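Local atomic coordinates of type IV pilus biogenesis factor PilY1 (PDB entry 3HX6), a protein that primes type IV pilus assembly, stabilises pili probably by opposing retraction, and takes part in host-cell adhesion and in twitching motility, which appears to need calcium binding and release. Residues S492-D497 with G502-K507; T408-R413 with S545-T550; S533-E536 with P540-C543. The protein carries 3 engineered substitutions. One frame throughout, in Å; residues are numbered along the deposited sequence.

Contact 1 (S492-D497 with G502-K507); sequences SFTVFD and GVVDSK
The Asp497 carboxylate is met from above its plane, 43° out of it, by Gly502 N, which donates to Asp497 OD2 (2.8 Å). Asp497 OD1 merely lies close to Val503 O, at 2.9 Å; these are two acceptors, and their repulsion is probably eased by Gln501 N, which donates to OD1, and by a water 2.7 Å from Asp497 OD1. The Phe496 ring carries Val495 CG2 over the centre of one face. The same water accepts from Asp505 N and bonds Asp505 OD1. With CG anti to the backbone N (chi1 166°), Asp497 reaches the returning chain, and an acid suits a place supplied with so many donors. Gly502 has a positive phi of 95°, at which a side chain would strike the preceding carbonyl. Asp505 OD1 accepts from Lys507 N, closing an Asx turn. Val504 lies against the other segment, its CG2 3.8 Å from Val495 O; the Thr494 OG1 position against Val504 is doubtful. Both segments belong to the loop between strands 477-483 and 510-511; Phe496 leans on strands 459-466 and 548-550, while Val503 packs on Tyr63 of the second subunit.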
ATOM      1  N   SER A 492      18.523 -13.981  -9.348  1.00 20.26           N
ATOM      2  CA  SER A 492      18.488 -14.163 -10.791  1.00 21.30           C
ATOM      3  C   SER A 492      17.552 -13.125 -11.408  1.00 22.80           C
ATOM      4  O   SER A 492      17.332 -13.099 -12.615  1.00 25.54           O
ATOM      5  CB  SER A 492      18.018 -15.579 -11.148  1.00 21.96           C
ATOM      6  OG  SER A 492      16.712 -15.826 -10.660  1.00 27.30           O
ATOM      7  N   PHE A 493      17.004 -12.265 -10.561  1.00 22.70           N
ATOM      8  CA  PHE A 493      16.104 -11.213 -11.008  1.00 19.84           C
ATOM      9  C   PHE A 493      16.579  -9.928 -10.345  1.00 20.59           C
ATOM     10  O   PHE A 493      17.251  -9.975  -9.313  1.00 19.40           O
ATOM     11  CB  PHE A 493      14.672 -11.554 -10.587  1.00 19.45           C
ATOM     12  CG  PHE A 493      14.527 -11.848  -9.120  1.00 20.64           C
ATOM     13  CD1 PHE A 493      14.330 -10.819  -8.206  1.00 19.21           C
ATOM     14  CD2 PHE A 493      14.613 -13.155  -8.650  1.00 19.50           C
ATOM     15  CE1 PHE A 493      14.215 -11.086  -6.846  1.00 21.20           C
ATOM     16  CE2 PHE A 493      14.502 -13.435  -7.294  1.00 20.18           C
ATOM     17  CZ  PHE A 493      14.304 -12.402  -6.389  1.00 21.31           C
ATOM     18  N   THR A 494      16.259  -8.781 -10.932  1.00 20.13           N
ATOM     19  CA  THR A 494      16.694  -7.529 -10.334  1.00 20.13           C
ATOM     20  C   THR A 494      15.806  -7.242  -9.127  1.00 19.83           C
ATOM     21  O   THR A 494      14.582  -7.383  -9.184  1.00 18.32           O
ATOM     22  CB  THR A 494      16.694  -6.363 -11.375  1.00 22.73           C
ATOM     23  OG1 THR A 494      15.828  -5.304 -10.950  1.00 24.31           O
ATOM     24  CG2 THR A 494      16.281  -6.869 -12.729  1.00 16.97           C
ATOM     25  N   VAL A 495      16.441  -6.871  -8.020  1.00 18.06           N
ATOM     26  CA  VAL A 495      15.726  -6.618  -6.777  1.00 18.25           C
ATOM     27  C   VAL A 495      15.350  -5.166  -6.543  1.00 18.24           C
ATOM     28  O   VAL A 495      14.209  -4.866  -6.196  1.00 19.29           O
ATOM     29  CB  VAL A 495      16.560  -7.133  -5.557  1.00 20.35           C
ATOM     30  CG1 VAL A 495      17.988  -6.626  -5.656  1.00 22.99           C
ATOM     31  CG2 VAL A 495      15.935  -6.668  -4.239  1.00 20.57           C
ATOM     32  N   PHE A 496      16.304  -4.267  -6.747  1.00 17.65           N
ATOM     33  CA  PHE A 496      16.073  -2.853  -6.503  1.00 18.81           C
ATOM     34  C   PHE A 496      15.790  -1.999  -7.726  1.00 18.50           C
ATOM     35  O   PHE A 496      16.370  -2.199  -8.790  1.00 18.09           O
ATOM     36  CB  PHE A 496      17.289  -2.237  -5.800  1.00 16.60           C
ATOM     37  CG  PHE A 496      17.665  -2.910  -4.515  1.00 17.28           C
ATOM     38  CD1 PHE A 496      16.882  -2.760  -3.380  1.00 17.03           C
ATOM     39  CD2 PHE A 496      18.818  -3.686  -4.438  1.00 17.60           C
ATOM     40  CE1 PHE A 496      17.238  -3.368  -2.182  1.00 19.13           C
ATOM     41  CE2 PHE A 496      19.186  -4.302  -3.244  1.00 19.23           C
ATOM     42  CZ  PHE A 496      18.391  -4.140  -2.113  1.00 19.47           C
ATOM     43  N   ASP A 497      14.886  -1.045  -7.567  1.00 20.69           N
ATOM     44  CA  ASP A 497      14.633  -0.104  -8.642  1.00 22.93           C
ATOM     45  C   ASP A 497      15.632   0.999  -8.326  1.00 20.71           C
ATOM     46  O   ASP A 497      15.329   1.928  -7.584  1.00 23.69           O
ATOM     47  CB  ASP A 497      13.216   0.468  -8.602  1.00 23.37           C
ATOM     48  CG  ASP A 497      13.069   1.690  -9.496  1.00 27.05           C
ATOM     49  OD1 ASP A 497      13.702   1.708 -10.576  1.00 29.63           O
ATOM     50  OD2 ASP A 497      12.329   2.628  -9.128  1.00 27.72           O
ATOM     51  N   GLY A 502      10.006   3.670 -10.393  1.00 24.89           N
ATOM     52  CA  GLY A 502       8.708   3.435  -9.787  1.00 26.45           C
ATOM     53  C   GLY A 502       8.384   1.963  -9.943  1.00 27.81           C
ATOM     54  O   GLY A 502       7.362   1.474  -9.470  1.00 28.80           O
ATOM     55  N   VAL A 503       9.266   1.260 -10.643  1.00 28.89           N
ATOM     56  CA  VAL A 503       9.130  -0.175 -10.847  1.00 29.51           C
ATOM     57  C   VAL A 503      10.514  -0.762 -11.022  1.00 27.29           C
ATOM     58  O   VAL A 503      11.467  -0.054 -11.343  1.00 27.10           O
ATOM     59  CB  VAL A 503       8.284  -0.525 -12.084  1.00 30.58           C
ATOM     60  CG1 VAL A 503       6.820  -0.262 -11.788  1.00 35.52           C
ATOM     61  CG2 VAL A 503       8.758   0.274 -13.291  1.00 30.72           C
ATOM     62  N   VAL A 504      10.616  -2.064 -10.805  1.00 27.30           N
ATOM     63  CA  VAL A 504      11.884  -2.756 -10.921  1.00 26.64           C
ATOM     64  C   VAL A 504      12.049  -3.339 -12.321  1.00 27.25           C
ATOM     65  O   VAL A 504      11.388  -4.314 -12.676  1.00 25.41           O
ATOM     66  CB  VAL A 504      11.974  -3.897  -9.884  1.00 25.68           C
ATOM     67  CG1 VAL A 504      13.379  -4.465  -9.856  1.00 24.99           C
ATOM     68  CG2 VAL A 504      11.583  -3.384  -8.510  1.00 27.42           C
ATOM     69  N   ASP A 505      12.927  -2.733 -13.114  1.00 28.40           N
ATOM     70  CA  ASP A 505      13.181  -3.213 -14.468  1.00 30.25           C
ATOM     71  C   ASP A 505      14.674  -3.238 -14.775  1.00 29.61           C
ATOM     72  O   ASP A 505      15.494  -2.886 -13.927  1.00 29.52           O
ATOM     73  CB  ASP A 505      12.448  -2.347 -15.503  1.00 33.53           C
ATOM     74  CG  ASP A 505      12.816  -0.878 -15.410  1.00 36.28           C
ATOM     75  OD1 ASP A 505      14.019  -0.562 -15.278  1.00 36.91           O
ATOM     76  OD2 ASP A 505      11.894  -0.036 -15.480  1.00 40.71           O
ATOM     77  N   SER A 506      15.011  -3.642 -15.996  1.00 28.13           N
ATOM     78  CA  SER A 506      16.399  -3.751 -16.442  1.00 27.60           C
ATOM     79  C   SER A 506      17.234  -2.476 -16.341  1.00 26.30           C
ATOM     80  O   SER A 506      18.462  -2.540 -16.388  1.00 27.02           O
ATOM     81  CB  SER A 506      16.442  -4.261 -17.886  1.00 28.82           C
ATOM     82  OG  SER A 506      15.880  -3.308 -18.767  1.00 29.88           O
ATOM     83  N   LYS A 507      16.582  -1.322 -16.221  1.00 24.17           N
ATOM     84  CA  LYS A 507      17.306  -0.063 -16.099  1.00 22.77           C
ATOM     85  C   LYS A 507      18.156  -0.057 -14.826  1.00 23.17           C
ATOM     86  O   LYS A 507      19.078   0.751 -14.680  1.00 22.02           O
ATOM     87  CB  LYS A 507      16.332   1.111 -16.047  1.00 25.02           C
ATOM     88  CG  LYS A 507      15.755   1.540 -17.388  1.00 27.14           C
ATOM     89  CD  LYS A 507      14.853   2.759 -17.200  1.00 29.56           C
ATOM     90  CE  LYS A 507      14.413   3.348 -18.527  1.00 30.27           C
ATOM     91  NZ  LYS A 507      13.686   2.343 -19.339  1.00 32.55           N
TER
HETATM   92  O   HOH W   1      14.477  -0.113 -12.464  1.00 21.61           O

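Contact 2 (T408-R413 with S545-T550); sequences TARTIR and SGECLT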
ATOM      1  N   THR A 408      20.035   8.354 -12.389  1.00 30.86           N
ATOM      2  CA  THR A 408      20.547   8.293 -11.026  1.00 28.57           C
ATOM      3  C   THR A 408      21.896   7.595 -10.890  1.00 26.93           C
ATOM      4  O   THR A 408      22.065   6.457 -11.321  1.00 28.03           O
ATOM      5  CB  THR A 408      19.544   7.580 -10.107  1.00 28.59           C
ATOM      6  OG1 THR A 408      18.232   8.116 -10.325  1.00 29.43           O
ATOM      7  CG2 THR A 408      19.929   7.779  -8.648  1.00 27.53           C
ATOM      8  N   ALA A 409      22.852   8.285 -10.281  1.00 25.95           N
ATOM      9  CA  ALA A 409      24.181   7.724 -10.068  1.00 25.78           C
ATOM     10  C   ALA A 409      24.218   7.082  -8.683  1.00 25.23           C
ATOM     11  O   ALA A 409      23.658   7.623  -7.734  1.00 25.86           O
ATOM     12  CB  ALA A 409      25.236   8.819 -10.168  1.00 24.47           C
ATOM     13  N   ARG A 410      24.865   5.924  -8.576  1.00 23.50           N
ATOM     14  CA  ARG A 410      24.976   5.211  -7.302  1.00 23.96           C
ATOM     15  C   ARG A 410      26.257   4.390  -7.276  1.00 23.71           C
ATOM     16  O   ARG A 410      26.827   4.081  -8.324  1.00 24.32           O
ATOM     17  CB  ARG A 410      23.807   4.237  -7.109  1.00 21.18           C
ATOM     18  CG  ARG A 410      22.419   4.845  -7.064  1.00 23.73           C
ATOM     19  CD  ARG A 410      21.378   3.759  -6.858  1.00 25.65           C
ATOM     20  NE  ARG A 410      20.014   4.264  -6.985  1.00 28.14           N
ATOM     21  CZ  ARG A 410      19.379   4.958  -6.047  1.00 30.03           C
ATOM     22  NH1 ARG A 410      19.979   5.227  -4.893  1.00 29.37           N
ATOM     23  NH2 ARG A 410      18.146   5.395  -6.270  1.00 28.37           N
ATOM     24  N   THR A 411      26.714   4.046  -6.077  1.00 22.74           N
ATOM     25  CA  THR A 411      27.884   3.192  -5.948  1.00 24.21           C
ATOM     26  C   THR A 411      27.242   1.857  -5.574  1.00 21.89           C
ATOM     27  O   THR A 411      26.478   1.768  -4.611  1.00 20.23           O
ATOM     28  CB  THR A 411      28.851   3.662  -4.835  1.00 25.91           C
ATOM     29  OG1 THR A 411      28.225   3.519  -3.559  1.00 34.35           O
ATOM     30  CG2 THR A 411      29.231   5.116  -5.045  1.00 25.13           C
ATOM     31  N   ILE A 412      27.536   0.828  -6.355  1.00 19.32           N
ATOM     32  CA  ILE A 412      26.943  -0.474  -6.129  1.00 17.90           C
ATOM     33  C   ILE A 412      27.965  -1.574  -5.942  1.00 19.16           C
ATOM     34  O   ILE A 412      29.170  -1.380  -6.128  1.00 18.70           O
ATOM     35  CB  ILE A 412      26.017  -0.848  -7.308  1.00 15.68           C
ATOM     36  CG1 ILE A 412      26.793  -0.845  -8.628  1.00 16.25           C
ATOM     37  CG2 ILE A 412      24.894   0.177  -7.431  1.00 14.15           C
ATOM     38  CD1 ILE A 412      27.687  -2.038  -8.852  1.00 18.92           C
ATOM     39  N   ARG A 413      27.467  -2.738  -5.557  1.00 17.58           N
ATOM     40  CA  ARG A 413      28.310  -3.898  -5.383  1.00 15.82           C
ATOM     41  C   ARG A 413      27.611  -5.070  -6.044  1.00 15.63           C
ATOM     42  O   ARG A 413      26.381  -5.137  -6.071  1.00 13.86           O
ATOM     43  CB  ARG A 413      28.549  -4.179  -3.901  1.00 15.86           C
ATOM     44  CG  ARG A 413      29.575  -3.253  -3.278  1.00 16.92           C
ATOM     45  CD  ARG A 413      29.807  -3.543  -1.800  1.00 15.61           C
ATOM     46  NE  ARG A 413      30.812  -2.640  -1.245  1.00 16.77           N
ATOM     47  CZ  ARG A 413      31.120  -2.569   0.044  1.00 19.33           C
ATOM     48  NH1 ARG A 413      30.495  -3.348   0.918  1.00 17.88           N
ATOM     49  NH2 ARG A 413      32.056  -1.725   0.459  1.00 18.60           N
ATOM     50  N   SER A 545      17.014   5.801   4.739  1.00 52.20           N
ATOM     51  CA  SER A 545      17.119   7.202   5.093  1.00 55.44           C
ATOM     52  C   SER A 545      17.318   7.994   3.816  1.00 57.52           C
ATOM     53  O   SER A 545      18.215   7.697   3.021  1.00 59.36           O
ATOM     54  CB  SER A 545      18.308   7.420   6.029  1.00 56.73           C
ATOM     55  OG  SER A 545      18.441   8.786   6.375  1.00 59.59           O
ATOM     56  N   GLY A 546      16.470   8.996   3.621  1.00 57.37           N
ATOM     57  CA  GLY A 546      16.562   9.819   2.432  1.00 57.23           C
ATOM     58  C   GLY A 546      16.021   9.124   1.198  1.00 56.22           C
ATOM     59  O   GLY A 546      15.348   9.747   0.377  1.00 57.55           O
ATOM     60  N   GLU A 547      16.305   7.831   1.063  1.00 53.66           N
ATOM     61  CA  GLU A 547      15.845   7.082  -0.098  1.00 49.74           C
ATOM     62  C   GLU A 547      15.076   5.810   0.230  1.00 45.56           C
ATOM     63  O   GLU A 547      15.405   5.078   1.161  1.00 44.03           O
ATOM     64  CB  GLU A 547      17.032   6.703  -0.995  1.00 52.81           C
ATOM     65  CG  GLU A 547      17.432   7.740  -2.049  1.00 56.82           C
ATOM     66  CD  GLU A 547      16.611   7.641  -3.333  1.00 58.81           C
ATOM     67  OE1 GLU A 547      16.651   6.576  -3.990  1.00 58.41           O
ATOM     68  OE2 GLU A 547      15.929   8.629  -3.688  1.00 59.41           O
ATOM     69  N   CYS A 548      14.034   5.571  -0.553  1.00 40.04           N
ATOM     70  CA  CYS A 548      13.229   4.372  -0.439  1.00 36.63           C
ATOM     71  C   CYS A 548      13.435   3.744  -1.803  1.00 33.66           C
ATOM     72  O   CYS A 548      13.501   4.456  -2.806  1.00 33.07           O
ATOM     73  CB  CYS A 548      11.750   4.696  -0.273  1.00 38.54           C
ATOM     74  SG  CYS A 548      11.166   5.242   1.365  1.00 38.45           S
ATOM     75  N   LEU A 549      13.547   2.426  -1.856  1.00 29.95           N
ATOM     76  CA  LEU A 549      13.741   1.764  -3.134  1.00 27.03           C
ATOM     77  C   LEU A 549      12.650   0.734  -3.373  1.00 26.34           C
ATOM     78  O   LEU A 549      12.431  -0.153  -2.548  1.00 24.21           O
ATOM     79  CB  LEU A 549      15.110   1.082  -3.173  1.00 26.30           C
ATOM     80  CG  LEU A 549      16.339   1.960  -2.916  1.00 28.23           C
ATOM     81  CD1 LEU A 549      17.577   1.083  -2.863  1.00 29.51           C
ATOM     82  CD2 LEU A 549      16.483   3.009  -4.006  1.00 27.32           C
ATOM     83  N   THR A 550      11.949   0.869  -4.493  1.00 25.25           N
ATOM     84  CA  THR A 550      10.913  -0.088  -4.832  1.00 25.27           C
ATOM     85  C   THR A 550      11.658  -1.412  -4.971  1.00 25.51           C
ATOM     86  O   THR A 550      12.738  -1.461  -5.560  1.00 25.51           O
ATOM     87  CB  THR A 550      10.234   0.260  -6.178  1.00 26.61           C
ATOM     88  OG1 THR A 550       9.684   1.583  -6.112  1.00 29.28           O
ATOM     89  CG2 THR A 550       9.114  -0.731  -6.481  1.00 22.99           C
TER
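Arg410 and Glu547 mark the closest approach of the two backbones, with CA atoms still 11.8 Å apart, so no main-chain pairing occurs and side chains alone span the distance. Arg410 does most of the reaching: its chain is extended from CG to NE, and the long, charged tip lands beside the loop that leads into strand 548-550. There Arg410 NH2 donates to Glu547 OE1 at 3.0 Å in a nearly straight bond (168°), a hydrogen bond within a salt bridge. The oxygen sits at the edge of the guanidinium, close to its plane. The donor stands above the carboxylate plane, and the two planes are 39° apart. A bend at chi2 (-84°) brings the Glu547 carboxylate round to this edge. Hydrophobic groups cover the two faces of the guanidinium: Leu549 CD2, 3.7 Å from Arg410 NH2, lies over one, and Thr408 CG2 over the opposite one, offset toward the rim. Arg410 NE has its own acceptor in Leu498 O, so bonds at two points and packing on both faces limit rotation of the group. Glu547 has a second, long and weak ion pair with Arg500, and Glu79 of the second subunit brings a like charge near it, which the arginines may offset. In this C-terminal, beta-propeller part of PilY1, strand 408-415 runs inside the large mixed sheet between strands 392-405 and 521-524, whereas strand 548-550 borders a separate three-stranded sheet; Gln524 of strand 521-524 packs against both Glu547 and Leu549.

Contact 3 (S533-E536 with P540-C543); sequences STNE and PEVC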
ATOM      1  N   SER A 533       7.897  -1.290   3.446  1.00 43.07           N
ATOM      2  CA  SER A 533       6.552  -0.735   3.363  1.00 46.05           C
ATOM      3  C   SER A 533       6.010  -0.888   1.951  1.00 48.19           C
ATOM      4  O   SER A 533       6.640  -1.505   1.093  1.00 47.75           O
ATOM      5  CB  SER A 533       6.554   0.743   3.758  1.00 45.89           C
ATOM      6  OG  SER A 533       7.304   1.517   2.837  1.00 47.07           O
ATOM      7  N   THR A 534       4.835  -0.317   1.718  1.00 50.90           N
ATOM      8  CA  THR A 534       4.198  -0.391   0.416  1.00 54.18           C
ATOM      9  C   THR A 534       3.840   0.999  -0.084  1.00 56.61           C
ATOM     10  O   THR A 534       3.052   1.703   0.544  1.00 57.38           O
ATOM     11  CB  THR A 534       2.917  -1.232   0.489  1.00 54.21           C
ATOM     12  OG1 THR A 534       3.240  -2.552   0.945  1.00 54.08           O
ATOM     13  CG2 THR A 534       2.253  -1.314  -0.875  1.00 55.53           C
ATOM     14  N   ASN A 535       4.426   1.395  -1.209  1.00 59.87           N
ATOM     15  CA  ASN A 535       4.135   2.701  -1.782  1.00 63.39           C
ATOM     16  C   ASN A 535       2.739   2.606  -2.386  1.00 64.74           C
ATOM     17  O   ASN A 535       2.397   1.597  -3.001  1.00 65.59           O
ATOM     18  CB  ASN A 535       5.142   3.057  -2.875  1.00 64.81           C
ATOM     19  CG  ASN A 535       5.120   4.536  -3.226  1.00 67.51           C
ATOM     20  OD1 ASN A 535       5.397   5.388  -2.379  1.00 68.81           O
ATOM     21  ND2 ASN A 535       4.785   4.849  -4.474  1.00 68.06           N
ATOM     22  N   GLU A 536       1.943   3.653  -2.205  1.00 65.95           N
ATOM     23  CA  GLU A 536       0.579   3.681  -2.715  1.00 67.13           C
ATOM     24  C   GLU A 536       0.475   3.147  -4.140  1.00 66.39           C
ATOM     25  O   GLU A 536       0.585   3.902  -5.106  1.00 66.91           O
ATOM     26  CB  GLU A 536       0.019   5.105  -2.658  1.00 69.16           C
ATOM     27  CG  GLU A 536      -1.464   5.200  -2.997  1.00 72.45           C
ATOM     28  CD  GLU A 536      -2.334   4.456  -2.000  1.00 73.83           C
ATOM     29  OE1 GLU A 536      -2.109   3.242  -1.809  1.00 74.63           O
ATOM     30  OE2 GLU A 536      -3.245   5.079  -1.413  1.00 74.57           O
ATOM     31  N   PRO A 540       5.940  -3.070  -2.953  1.00 35.72           N
ATOM     32  CA  PRO A 540       6.762  -3.078  -1.741  1.00 32.07           C
ATOM     33  C   PRO A 540       8.006  -2.219  -1.945  1.00 30.12           C
ATOM     34  O   PRO A 540       8.598  -2.211  -3.024  1.00 29.74           O
ATOM     35  CB  PRO A 540       7.101  -4.553  -1.568  1.00 31.57           C
ATOM     36  CG  PRO A 540       7.173  -5.036  -2.982  1.00 31.42           C
ATOM     37  CD  PRO A 540       5.968  -4.387  -3.614  1.00 34.07           C
ATOM     38  N   GLU A 541       8.381  -1.481  -0.911  1.00 28.27           N
ATOM     39  CA  GLU A 541       9.555  -0.622  -0.955  1.00 28.26           C
ATOM     40  C   GLU A 541      10.359  -0.860   0.299  1.00 26.95           C
ATOM     41  O   GLU A 541       9.809  -1.217   1.334  1.00 27.95           O
ATOM     42  CB  GLU A 541       9.183   0.858  -0.936  1.00 29.33           C
ATOM     43  CG  GLU A 541       8.379   1.387  -2.083  1.00 33.65           C
ATOM     44  CD  GLU A 541       8.409   2.903  -2.097  1.00 34.01           C
ATOM     45  OE1 GLU A 541       8.255   3.506  -1.012  1.00 33.39           O
ATOM     46  OE2 GLU A 541       8.592   3.487  -3.185  1.00 37.47           O
ATOM     47  N   VAL A 542      11.661  -0.642   0.206  1.00 25.97           N
ATOM     48  CA  VAL A 542      12.523  -0.777   1.361  1.00 27.11           C
ATOM     49  C   VAL A 542      13.127   0.607   1.545  1.00 27.19           C
ATOM     50  O   VAL A 542      13.659   1.193   0.605  1.00 25.96           O
ATOM     51  CB  VAL A 542      13.635  -1.835   1.139  1.00 27.49           C
ATOM     52  CG1 VAL A 542      14.522  -1.447  -0.036  1.00 27.87           C
ATOM     53  CG2 VAL A 542      14.458  -1.985   2.407  1.00 26.88           C
ATOM     54  N   CYS A 543      13.010   1.149   2.746  1.00 29.40           N
ATOM     55  CA  CYS A 543      13.543   2.473   3.007  1.00 34.68           C
ATOM     56  C   CYS A 543      14.602   2.413   4.091  1.00 36.38           C
ATOM     57  O   CYS A 543      14.609   1.507   4.921  1.00 36.23           O
ATOM     58  CB  CYS A 543      12.434   3.422   3.467  1.00 35.57           C
ATOM     59  SG  CYS A 543      10.932   3.524   2.434  1.00 41.86           S
TER
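Ser533 and Glu541 form an antiparallel hydrogen-bonded pair, joined by two short backbone bonds. Ser533 N donates to Glu541 O at 2.8 Å; the return bond from Glu541 N to Ser533 O is 2.7 Å long. Ser533 O also receives a CA-H...O contact from Pro540 CA at 3.2 Å. The next pair, Thr534 with Pro540, is non-hydrogen-bonded, and there the CA atoms close to 4.3 Å. A proline fits this position because no N-H is needed toward Thr534, while its carbonyl bonds Val551, just past the end of strand 548-550.

On the face shared with Ser533, Glu541 stretches beyond CG across the hairpin and crosses Asn535. Asn535 CB lies 3.4 Å from Glu541 CD, and the amide and carboxylate are stacked with planes only 24° apart. Asn535 has CG anti to its main-chain nitrogen (chi1 -164°), which sends the amide back over the acid, and a second-shell residue steadies it: Asn535 ND2 donates to Gln537 OE1 within the turn. Ser533, with its short side chain, sits beside Cys543 SG, 4.2 Å from Ser533 OG, and that sulfur is committed to a disulfide with Cys548. On the other face, Thr534 OG1 bonds Glu536 O of the second subunit, so the hairpin end contributes to the dimer contact.

The two strands belong to the beta hairpin 531-535/539-543. The short segments 533-535 and 540-543 run at 118° to one another, well away from the 180° of ideal antiparallel strands, and strand 539-543 is the middle of a three-stranded antiparallel sheet, flanked on its far side by strand 548-550, where Glu541 touches Cys548 and Thr550.

How the contacts relate
Going from the N terminus, segment 408-413, on strand 408-415, opens contact 2, which closes only when the chain arrives at 545-550, so a loop of 131 residues lies between its sides. Contacts 1 and 3 are nested within that loop, one after the other: contact 1 shuts a four-residue turn in the loop preceding strand 510-511, and contact 3 shuts the turn of hairpin 531-535/539-543. None of them cross. Strand 548-550 joins all three: Thr550 O probably accepts from Asp497 N of contact 1, and Val542 O of contact 3 probably accepts from Leu549 N. Together they tie the large mixed sheet to the C-terminal three-stranded sheet and the loop that packs on it.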